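PDB 2J4D: cryptochrome DASH from Arabidopsis thaliana, which repairs cyclobutane pyrimidine dimers in single-stranded DNA, binds DNA without sequence preference, carries FAD and a folate light antenna, and may act as a photoreceptor. Local coordinates for residues A57-K60 / A61-S64; N379-E382 / L383-G387; L102-L105 / R106-M110. All blocks are in the same frame, centred on the assembly; numbering follows the deposited sequence.

Contact 1: residues A57-K60 / A61-S64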
ATOM      1  N   ALA A  57     -14.860   7.354  -7.585  1.00 20.57           N
ATOM      2  CA  ALA A  57     -14.888   8.797  -7.352  1.00 22.01           C
ATOM      3  C   ALA A  57     -14.848   9.508  -8.707  1.00 22.87           C
ATOM      4  O   ALA A  57     -15.607  10.452  -8.951  1.00 21.51           O
ATOM      5  CB  ALA A  57     -13.704   9.222  -6.477  1.00 19.22           C
ATOM      6  N   LEU A  58     -13.957   9.047  -9.583  1.00 22.46           N
ATOM      7  CA  LEU A  58     -13.825   9.600 -10.927  1.00 21.07           C
ATOM      8  C   LEU A  58     -15.131   9.394 -11.693  1.00 22.16           C
ATOM      9  O   LEU A  58     -15.621  10.297 -12.369  1.00 22.40           O
ATOM     10  CB  LEU A  58     -12.688   8.901 -11.675  1.00 21.70           C
ATOM     11  CG  LEU A  58     -12.547   9.209 -13.169  1.00 24.73           C
ATOM     12  CD1 LEU A  58     -12.279  10.691 -13.366  1.00 23.37           C
ATOM     13  CD2 LEU A  58     -11.406   8.385 -13.763  1.00 24.56           C
ATOM     14  N   TYR A  59     -15.703   8.199 -11.593  1.00 21.69           N
ATOM     15  CA  TYR A  59     -16.953   7.949 -12.298  1.00 24.52           C
ATOM     16  C   TYR A  59     -18.079   8.869 -11.816  1.00 22.16           C
ATOM     17  O   TYR A  59     -18.808   9.444 -12.627  1.00 23.71           O
ATOM     18  CB  TYR A  59     -17.410   6.495 -12.133  1.00 25.29           C
ATOM     19  CG  TYR A  59     -18.639   6.204 -12.961  1.00 29.09           C
ATOM     20  CD1 TYR A  59     -18.527   5.830 -14.298  1.00 30.64           C
ATOM     21  CD2 TYR A  59     -19.915   6.405 -12.440  1.00 30.93           C
ATOM     22  CE1 TYR A  59     -19.652   5.668 -15.099  1.00 31.87           C
ATOM     23  CE2 TYR A  59     -21.046   6.251 -13.233  1.00 33.19           C
ATOM     24  CZ  TYR A  59     -20.905   5.885 -14.562  1.00 33.02           C
ATOM     25  OH  TYR A  59     -22.016   5.765 -15.359  1.00 36.85           O
ATOM     26  N   LYS A  60     -18.231   9.000 -10.502  1.00 21.65           N
ATOM     27  CA  LYS A  60     -19.295   9.841  -9.951  1.00 21.64           C
ATOM     28  C   LYS A  60     -19.090  11.313 -10.287  1.00 22.79           C
ATOM     29  O   LYS A  60     -20.057  12.057 -10.507  1.00 22.57           O
ATOM     30  CB  LYS A  60     -19.389   9.641  -8.435  1.00 24.12           C
ATOM     31  CG  LYS A  60     -20.498  10.437  -7.745  1.00 37.82           C
ATOM     32  CD  LYS A  60     -21.871  10.219  -8.380  1.00 44.61           C
ATOM     33  CE  LYS A  60     -23.000  10.729  -7.482  1.00 51.59           C
ATOM     34  NZ  LYS A  60     -23.659   9.623  -6.717  1.00 54.99           N
ATOM     35  N   ALA A  61     -17.831  11.732 -10.329  1.00 20.77           N
ATOM     36  CA  ALA A  61     -17.497  13.114 -10.659  1.00 23.71           C
ATOM     37  C   ALA A  61     -17.899  13.396 -12.108  1.00 24.38           C
ATOM     38  O   ALA A  61     -18.524  14.415 -12.418  1.00 25.18           O
ATOM     39  CB  ALA A  61     -16.008  13.339 -10.485  1.00 21.05           C
ATOM     40  N   TRP A  62     -17.537  12.475 -12.991  1.00 23.22           N
ATOM     41  CA  TRP A  62     -17.841  12.599 -14.407  1.00 23.07           C
ATOM     42  C   TRP A  62     -19.337  12.590 -14.696  1.00 22.88           C
ATOM     43  O   TRP A  62     -19.829  13.407 -15.471  1.00 25.92           O
ATOM     44  CB  TRP A  62     -17.171  11.457 -15.170  1.00 22.88           C
ATOM     45  CG  TRP A  62     -17.568  11.362 -16.610  1.00 24.38           C
ATOM     46  CD1 TRP A  62     -17.150  12.161 -17.637  1.00 25.27           C
ATOM     47  CD2 TRP A  62     -18.451  10.397 -17.185  1.00 24.27           C
ATOM     48  NE1 TRP A  62     -17.717  11.746 -18.821  1.00 25.41           N
ATOM     49  CE2 TRP A  62     -18.522  10.667 -18.571  1.00 25.19           C
ATOM     50  CE3 TRP A  62     -19.193   9.327 -16.665  1.00 27.01           C
ATOM     51  CZ2 TRP A  62     -19.305   9.905 -19.444  1.00 28.16           C
ATOM     52  CZ3 TRP A  62     -19.973   8.568 -17.535  1.00 28.69           C
ATOM     53  CH2 TRP A  62     -20.020   8.864 -18.909  1.00 28.73           C
ATOM     54  N   SER A  63     -20.061  11.677 -14.064  1.00 23.24           N
ATOM     55  CA  SER A  63     -21.490  11.556 -14.311  1.00 27.88           C
ATOM     56  C   SER A  63     -22.348  12.630 -13.654  1.00 28.22           C
ATOM     57  O   SER A  63     -23.531  12.748 -13.959  1.00 28.24           O
ATOM     58  CB  SER A  63     -21.984  10.170 -13.882  1.00 29.34           C
ATOM     59  OG  SER A  63     -21.789   9.969 -12.498  1.00 32.24           O
ATOM     60  N   SER A  64     -21.759  13.426 -12.769  1.00 24.88           N
ATOM     61  CA  SER A  64     -22.529  14.466 -12.104  1.00 25.50           C
ATOM     62  C   SER A  64     -22.045  15.875 -12.442  1.00 25.53           C
ATOM     63  O   SER A  64     -22.332  16.827 -11.716  1.00 26.86           O
ATOM     64  CB  SER A  64     -22.479  14.251 -10.593  1.00 28.99           C
ATOM     65  OG  SER A  64     -21.169  14.448 -10.103  1.00 31.92           O
TER
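The phenol ring of Tyr-59 meets the indole of Trp-62 three residues further along the helix, with Trp-62 CE3 lying over one face of the tyrosine. The closest approach is Tyr-59 CE1 to Trp-62 CZ3 at 3.8 Å. The rings are inclined at 59° with centroids 5.6 Å apart, so the pair is neither a parallel stack nor a T-shaped one, and what joins them is van der Waals contact between ring carbons. Tyr-59 has CG anti to the backbone N (chi1 -175°), and likewise Trp-62, which sends the two rings off the helix as neighbours. Ser-63 approaches the phenol obliquely, its OG 3.9 Å from Tyr-59 CE2.

Beneath the rings runs the i to i+4 backbone bonding of an alpha helix, from Ala-61 N to Ala-57 O, Trp-62 N to Leu-58 O and Ser-63 N to Tyr-59 O. One residue on, a side chain takes over. The Ser-64 hydroxyl turns back along the helix and donates from OG to Lys-60 O at 2.7 Å, whereas its amide makes only a weak bond to the same oxygen, with an N-H...O angle of 120°. The hydroxyl thus supplies a second and stronger bond to Lys-60 O.

Helix 56-63 is the crossover of the beta-alpha-beta unit between strands 41-46 and 67-74 in the photolyase alpha/beta domain. Ala-57, Leu-58 and Ala-61 pack on the sheet, reaching Leu-44 and Thr-42 of strand 41-46, while Ala-57 and Ala-61 also touch His-142 and Phe-140 of strand 138-142. Trp-62 is buried against loop residues Val-34, Pro-214 and Leu-217.

Contact 2: residues N379-E382 / L383-G387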
ATOM      1  N   ASN A 379      16.766  -9.070   6.173  1.00 20.74           N
ATOM      2  CA  ASN A 379      15.445  -8.489   5.966  1.00 21.35           C
ATOM      3  C   ASN A 379      15.448  -6.979   6.179  1.00 20.41           C
ATOM      4  O   ASN A 379      14.879  -6.236   5.378  1.00 23.29           O
ATOM      5  CB  ASN A 379      14.423  -9.169   6.888  1.00 20.54           C
ATOM      6  CG  ASN A 379      13.788 -10.396   6.247  1.00 23.07           C
ATOM      7  OD1 ASN A 379      12.966 -10.279   5.336  1.00 22.30           O
ATOM      8  ND2 ASN A 379      14.178 -11.584   6.712  1.00 17.65           N
ATOM      9  N   MET A 380      16.109  -6.515   7.236  1.00 20.42           N
ATOM     10  CA  MET A 380      16.143  -5.079   7.503  1.00 20.71           C
ATOM     11  C   MET A 380      16.934  -4.341   6.428  1.00 22.52           C
ATOM     12  O   MET A 380      16.638  -3.189   6.103  1.00 22.46           O
ATOM     13  CB  MET A 380      16.735  -4.806   8.889  1.00 21.35           C
ATOM     14  CG  MET A 380      15.936  -5.434  10.032  1.00 23.11           C
ATOM     15  SD  MET A 380      14.159  -5.057   9.956  1.00 23.48           S
ATOM     16  CE  MET A 380      14.205  -3.255  10.220  1.00 17.46           C
ATOM     17  N   LYS A 381      17.939  -5.005   5.865  1.00 21.18           N
ATOM     18  CA  LYS A 381      18.725  -4.376   4.814  1.00 23.06           C
ATOM     19  C   LYS A 381      17.870  -4.339   3.541  1.00 21.37           C
ATOM     20  O   LYS A 381      17.899  -3.363   2.792  1.00 23.10           O
ATOM     21  CB  LYS A 381      20.021  -5.158   4.568  1.00 23.77           C
ATOM     22  CG  LYS A 381      21.031  -4.417   3.691  1.00 31.09           C
ATOM     23  CD  LYS A 381      22.360  -5.164   3.588  1.00 36.56           C
ATOM     24  CE  LYS A 381      23.054  -5.306   4.951  1.00 44.08           C
ATOM     25  NZ  LYS A 381      23.484  -4.009   5.568  1.00 47.47           N
ATOM     26  N   GLU A 382      17.105  -5.401   3.294  1.00 22.12           N
ATOM     27  CA  GLU A 382      16.242  -5.429   2.112  1.00 20.90           C
ATOM     28  C   GLU A 382      15.290  -4.234   2.181  1.00 20.03           C
ATOM     29  O   GLU A 382      15.088  -3.510   1.203  1.00 20.68           O
ATOM     30  CB  GLU A 382      15.418  -6.725   2.051  1.00 20.31           C
ATOM     31  CG  GLU A 382      14.515  -6.782   0.808  1.00 24.09           C
ATOM     32  CD  GLU A 382      13.659  -8.033   0.718  1.00 26.46           C
ATOM     33  OE1 GLU A 382      13.909  -8.997   1.468  1.00 26.47           O
ATOM     34  OE2 GLU A 382      12.732  -8.052  -0.120  1.00 30.94           O
ATOM     35  N   LEU A 383      14.721  -4.030   3.361  1.00 19.61           N
ATOM     36  CA  LEU A 383      13.783  -2.938   3.590  1.00 19.52           C
ATOM     37  C   LEU A 383      14.364  -1.546   3.335  1.00 21.36           C
ATOM     38  O   LEU A 383      13.783  -0.760   2.590  1.00 18.86           O
ATOM     39  CB  LEU A 383      13.268  -3.004   5.024  1.00 18.80           C
ATOM     40  CG  LEU A 383      12.357  -1.849   5.451  1.00 17.40           C
ATOM     41  CD1 LEU A 383      11.072  -1.857   4.603  1.00 21.20           C
ATOM     42  CD2 LEU A 383      12.034  -1.995   6.921  1.00 20.28           C
ATOM     43  N   SER A 384      15.502  -1.228   3.952  1.00 19.01           N
ATOM     44  CA  SER A 384      16.082   0.101   3.760  1.00 23.09           C
ATOM     45  C   SER A 384      16.643   0.323   2.350  1.00 19.85           C
ATOM     46  O   SER A 384      16.766   1.453   1.899  1.00 22.98           O
ATOM     47  CB  SER A 384      17.164   0.373   4.815  1.00 23.52           C
ATOM     48  OG  SER A 384      18.179  -0.604   4.754  1.00 24.15           O
ATOM     49  N   THR A 385      16.956  -0.759   1.652  1.00 20.61           N
ATOM     50  CA  THR A 385      17.500  -0.681   0.300  1.00 21.30           C
ATOM     51  C   THR A 385      16.435  -0.628  -0.794  1.00 21.23           C
ATOM     52  O   THR A 385      16.611   0.052  -1.807  1.00 21.77           O
ATOM     53  CB  THR A 385      18.396  -1.910  -0.008  1.00 23.59           C
ATOM     54  OG1 THR A 385      19.408  -2.028   1.000  1.00 27.44           O
ATOM     55  CG2 THR A 385      19.048  -1.781  -1.388  1.00 26.16           C
ATOM     56  N   THR A 386      15.335  -1.347  -0.593  1.00 20.41           N
ATOM     57  CA  THR A 386      14.284  -1.423  -1.615  1.00 21.04           C
ATOM     58  C   THR A 386      12.910  -0.885  -1.211  1.00 20.20           C
ATOM     59  O   THR A 386      12.084  -0.611  -2.074  1.00 19.91           O
ATOM     60  CB  THR A 386      14.066  -2.881  -2.052  1.00 19.32           C
ATOM     61  OG1 THR A 386      13.549  -3.615  -0.936  1.00 20.61           O
ATOM     62  CG2 THR A 386      15.392  -3.534  -2.502  1.00 21.79           C
ATOM     63  N   GLY A 387      12.656  -0.755   0.087  1.00 19.42           N
ATOM     64  CA  GLY A 387      11.348  -0.278   0.520  1.00 20.72           C
ATOM     65  C   GLY A 387      10.321  -1.401   0.542  1.00 20.87           C
ATOM     66  O   GLY A 387       9.110  -1.166   0.631  1.00 20.93           O
TER
HETATM   67  O   HOH W   1      12.562  -6.083  -1.978  1.00 23.63           O
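The side chains of Glu-382 and Thr-386, one turn apart on the helix, cross obliquely. Glu-382 CB sits 3.1 Å from Leu-383 N, a consequence of chain connectivity. Glu-382 CG, placed anti to the backbone N (chi1 -179°), passes 3.7 Å from Thr-386 OG1, and the chain then runs extended to the carboxylate. There the two oxygens part company: Glu-382 OE2 accepts a hydrogen bond from a water at 2.7 Å, and OE1 is bonded to the hydroxyl of Tyr-463 in helix 462-467. The same water donates to Thr-386 OG1, and only through it is the carboxylate joined to the threonine.

The Thr-386 hydroxyl also donates to Glu-382 O at 2.6 Å, from 44° above the carbonyl plane, while Thr-386 N reaches this oxygen nearly along the C=O axis. Two donors therefore grip one carbonyl, and OG1 further accepts from Phe-388 N just beyond the helix. A valine here would keep much of the bulk but would probably cost Glu-382 O its second donor and leave the water and the amide of Phe-388 without this hydroxyl. Thr-385 repeats the double grip one residue earlier: its OG1, 2.7 Å from Lys-381 O, and its N approach that oxygen from opposite faces of the carbonyl plane.

On another side of the helix, Met-380 and Leu-383 lie side by side, CE 4.1 Å from CD2, and both touch Trp-415 of helix 409-419.

Threonine hydroxyls bonded to the carbonyl four residues back are a familiar feature of helices, and here two in succession lead into a C-terminal end where Gly-387 leaves helical angles with positive phi (82°). This end lies in the FAD-binding domain, the Leu-383 side chain about 9 Å from the flavin cofactor.

Contact 3: residues L102-L105 / R106-M110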
ATOM      1  N   LEU A 102       2.406   9.874  -9.777  1.00 17.48           N
ATOM      2  CA  LEU A 102       1.800  11.129 -10.216  1.00 19.18           C
ATOM      3  C   LEU A 102       2.064  11.390 -11.694  1.00 20.03           C
ATOM      4  O   LEU A 102       1.165  11.806 -12.415  1.00 17.15           O
ATOM      5  CB  LEU A 102       2.319  12.295  -9.371  1.00 16.63           C
ATOM      6  CG  LEU A 102       1.956  12.208  -7.880  1.00 19.55           C
ATOM      7  CD1 LEU A 102       2.581  13.391  -7.146  1.00 18.96           C
ATOM      8  CD2 LEU A 102       0.429  12.210  -7.693  1.00 18.29           C
ATOM      9  N   VAL A 103       3.294  11.151 -12.141  1.00 20.60           N
ATOM     10  CA  VAL A 103       3.628  11.351 -13.551  1.00 20.92           C
ATOM     11  C   VAL A 103       2.706  10.484 -14.406  1.00 21.70           C
ATOM     12  O   VAL A 103       2.127  10.955 -15.389  1.00 20.41           O
ATOM     13  CB  VAL A 103       5.097  10.952 -13.852  1.00 23.84           C
ATOM     14  CG1 VAL A 103       5.336  10.901 -15.367  1.00 25.50           C
ATOM     15  CG2 VAL A 103       6.047  11.953 -13.214  1.00 22.62           C
ATOM     16  N   ASP A 104       2.560   9.221 -14.015  1.00 18.91           N
ATOM     17  CA  ASP A 104       1.733   8.279 -14.761  1.00 20.47           C
ATOM     18  C   ASP A 104       0.243   8.633 -14.741  1.00 20.24           C
ATOM     19  O   ASP A 104      -0.452   8.472 -15.753  1.00 20.64           O
ATOM     20  CB  ASP A 104       1.949   6.862 -14.213  1.00 19.37           C
ATOM     21  CG  ASP A 104       1.262   5.794 -15.049  1.00 28.53           C
ATOM     22  OD1 ASP A 104       1.635   5.625 -16.231  1.00 24.31           O
ATOM     23  OD2 ASP A 104       0.350   5.120 -14.520  1.00 23.97           O
ATOM     24  N   LEU A 105      -0.253   9.106 -13.599  1.00 17.42           N
ATOM     25  CA  LEU A 105      -1.662   9.478 -13.501  1.00 18.04           C
ATOM     26  C   LEU A 105      -1.956  10.639 -14.453  1.00 19.74           C
ATOM     27  O   LEU A 105      -2.952  10.623 -15.172  1.00 18.22           O
ATOM     28  CB  LEU A 105      -2.026   9.880 -12.062  1.00 18.84           C
ATOM     29  CG  LEU A 105      -3.459  10.395 -11.843  1.00 18.18           C
ATOM     30  CD1 LEU A 105      -4.489   9.361 -12.316  1.00 18.57           C
ATOM     31  CD2 LEU A 105      -3.661  10.690 -10.353  1.00 18.43           C
ATOM     32  N   ARG A 106      -1.100  11.651 -14.451  1.00 18.74           N
ATOM     33  CA  ARG A 106      -1.309  12.775 -15.358  1.00 19.66           C
ATOM     34  C   ARG A 106      -1.347  12.249 -16.796  1.00 19.25           C
ATOM     35  O   ARG A 106      -2.212  12.615 -17.579  1.00 22.64           O
ATOM     36  CB  ARG A 106      -0.185  13.805 -15.203  1.00 17.72           C
ATOM     37  CG  ARG A 106      -0.087  14.809 -16.356  1.00 22.07           C
ATOM     38  CD  ARG A 106       0.911  15.917 -16.040  1.00 22.32           C
ATOM     39  NE  ARG A 106       0.321  16.927 -15.164  1.00 25.17           N
ATOM     40  CZ  ARG A 106       1.007  17.866 -14.516  1.00 26.70           C
ATOM     41  NH1 ARG A 106       2.331  17.938 -14.628  1.00 22.82           N
ATOM     42  NH2 ARG A 106       0.363  18.751 -13.765  1.00 27.60           N
ATOM     43  N   LYS A 107      -0.404  11.380 -17.136  1.00 22.61           N
ATOM     44  CA  LYS A 107      -0.350  10.819 -18.479  1.00 23.37           C
ATOM     45  C   LYS A 107      -1.638  10.085 -18.846  1.00 23.51           C
ATOM     46  O   LYS A 107      -2.192  10.285 -19.928  1.00 22.23           O
ATOM     47  CB  LYS A 107       0.845   9.873 -18.590  1.00 26.86           C
ATOM     48  CG  LYS A 107       0.888   9.046 -19.861  1.00 35.86           C
ATOM     49  CD  LYS A 107       2.159   8.210 -19.904  1.00 41.92           C
ATOM     50  CE  LYS A 107       1.893   6.803 -20.432  1.00 45.39           C
ATOM     51  NZ  LYS A 107       3.145   5.992 -20.492  1.00 46.62           N
ATOM     52  N   ASN A 108      -2.124   9.233 -17.949  1.00 20.69           N
ATOM     53  CA  ASN A 108      -3.338   8.477 -18.230  1.00 19.92           C
ATOM     54  C   ASN A 108      -4.594   9.343 -18.251  1.00 20.89           C
ATOM     55  O   ASN A 108      -5.546   9.047 -18.977  1.00 20.49           O
ATOM     56  CB  ASN A 108      -3.487   7.327 -17.232  1.00 20.65           C
ATOM     57  CG  ASN A 108      -2.450   6.246 -17.454  1.00 24.78           C
ATOM     58  OD1 ASN A 108      -2.154   5.904 -18.600  1.00 26.08           O
ATOM     59  ND2 ASN A 108      -1.899   5.699 -16.375  1.00 24.22           N
ATOM     60  N   LEU A 109      -4.604  10.413 -17.460  1.00 18.22           N
ATOM     61  CA  LEU A 109      -5.755  11.308 -17.465  1.00 19.62           C
ATOM     62  C   LEU A 109      -5.756  12.045 -18.806  1.00 19.48           C
ATOM     63  O   LEU A 109      -6.804  12.216 -19.441  1.00 18.83           O
ATOM     64  CB  LEU A 109      -5.671  12.304 -16.303  1.00 19.98           C
ATOM     65  CG  LEU A 109      -6.016  11.700 -14.937  1.00 18.27           C
ATOM     66  CD1 LEU A 109      -5.706  12.704 -13.835  1.00 18.61           C
ATOM     67  CD2 LEU A 109      -7.488  11.317 -14.911  1.00 21.37           C
ATOM     68  N   MET A 110      -4.575  12.466 -19.249  1.00 20.49           N
ATOM     69  CA  MET A 110      -4.487  13.169 -20.523  1.00 24.60           C
ATOM     70  C   MET A 110      -4.998  12.308 -21.675  1.00 26.56           C
ATOM     71  O   MET A 110      -5.625  12.812 -22.606  1.00 26.84           O
ATOM     72  CB  MET A 110      -3.050  13.606 -20.793  1.00 26.97           C
ATOM     73  CG  MET A 110      -2.570  14.673 -19.830  1.00 29.01           C
ATOM     74  SD  MET A 110      -0.909  15.228 -20.174  1.00 35.77           S
ATOM     75  CE  MET A 110      -0.964  16.842 -19.496  1.00 36.70           C
TER
HETATM   76  O   HOH W   2       3.903   5.696 -17.334  1.00 36.67           O
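Leu-105 and Leu-109, one turn apart on helix 92-111, press together on the side that packs against the parallel sheet of the photolyase alpha/beta domain. Between them in sequence, Arg-106 donates its backbone N to Leu-102 O at 3.0 Å, while its guanidinium group leads away to the carbonyl oxygens of Leu-116 and Gly-227. Lys-107 N bonds Val-103 O, and its ammonium forms a salt bridge with Asp-16. A water links Lys-107 NZ to Asp-104 OD1; the two charged atoms themselves stand 4.5 Å apart, beyond a salt bridge.

Asn-108 follows, its N bonded to Asp-104 O. Its amide plane stands almost perpendicular to the Asp-104 carboxylate, at 89°, with Asn-108 ND2 3.0 Å from Asp-104 OD2. The other ends of the two groups have outside partners: Ser-253 bonds Asp-104 OD1, and Lys-111 bonds Asn-108 OD1.

With CG beside its backbone N (chi1 -76°), Leu-109 lies obliquely across Leu-105, and both leucines touch Phe-46 of strand 41-46. Leu-109 N closes the turn on Leu-105 O at 2.8 Å, and the side chains meet at Leu-105 CG and Leu-109 CD1, 3.8 Å apart.

In the fold
From the N terminus the chain comes first to contact 1, on helix 56-63 between strands 41-46 and 67-74, and then to contact 3 on helix 92-111, which lies between strands 67-74 and 117-120. Contact 2 follows much later, on helix 374-386 of the FAD-binding domain. Each joins successive turns of one helix, so none closes a long loop, and the three run in series without nesting or crossing. Contacts 1 and 3 share the alpha/beta domain, their centres about 17 Å apart, and both helices pack on strand 41-46. Contacts 1 and 2 lie on opposite sides of the chain's centre, about 39 Å between centres.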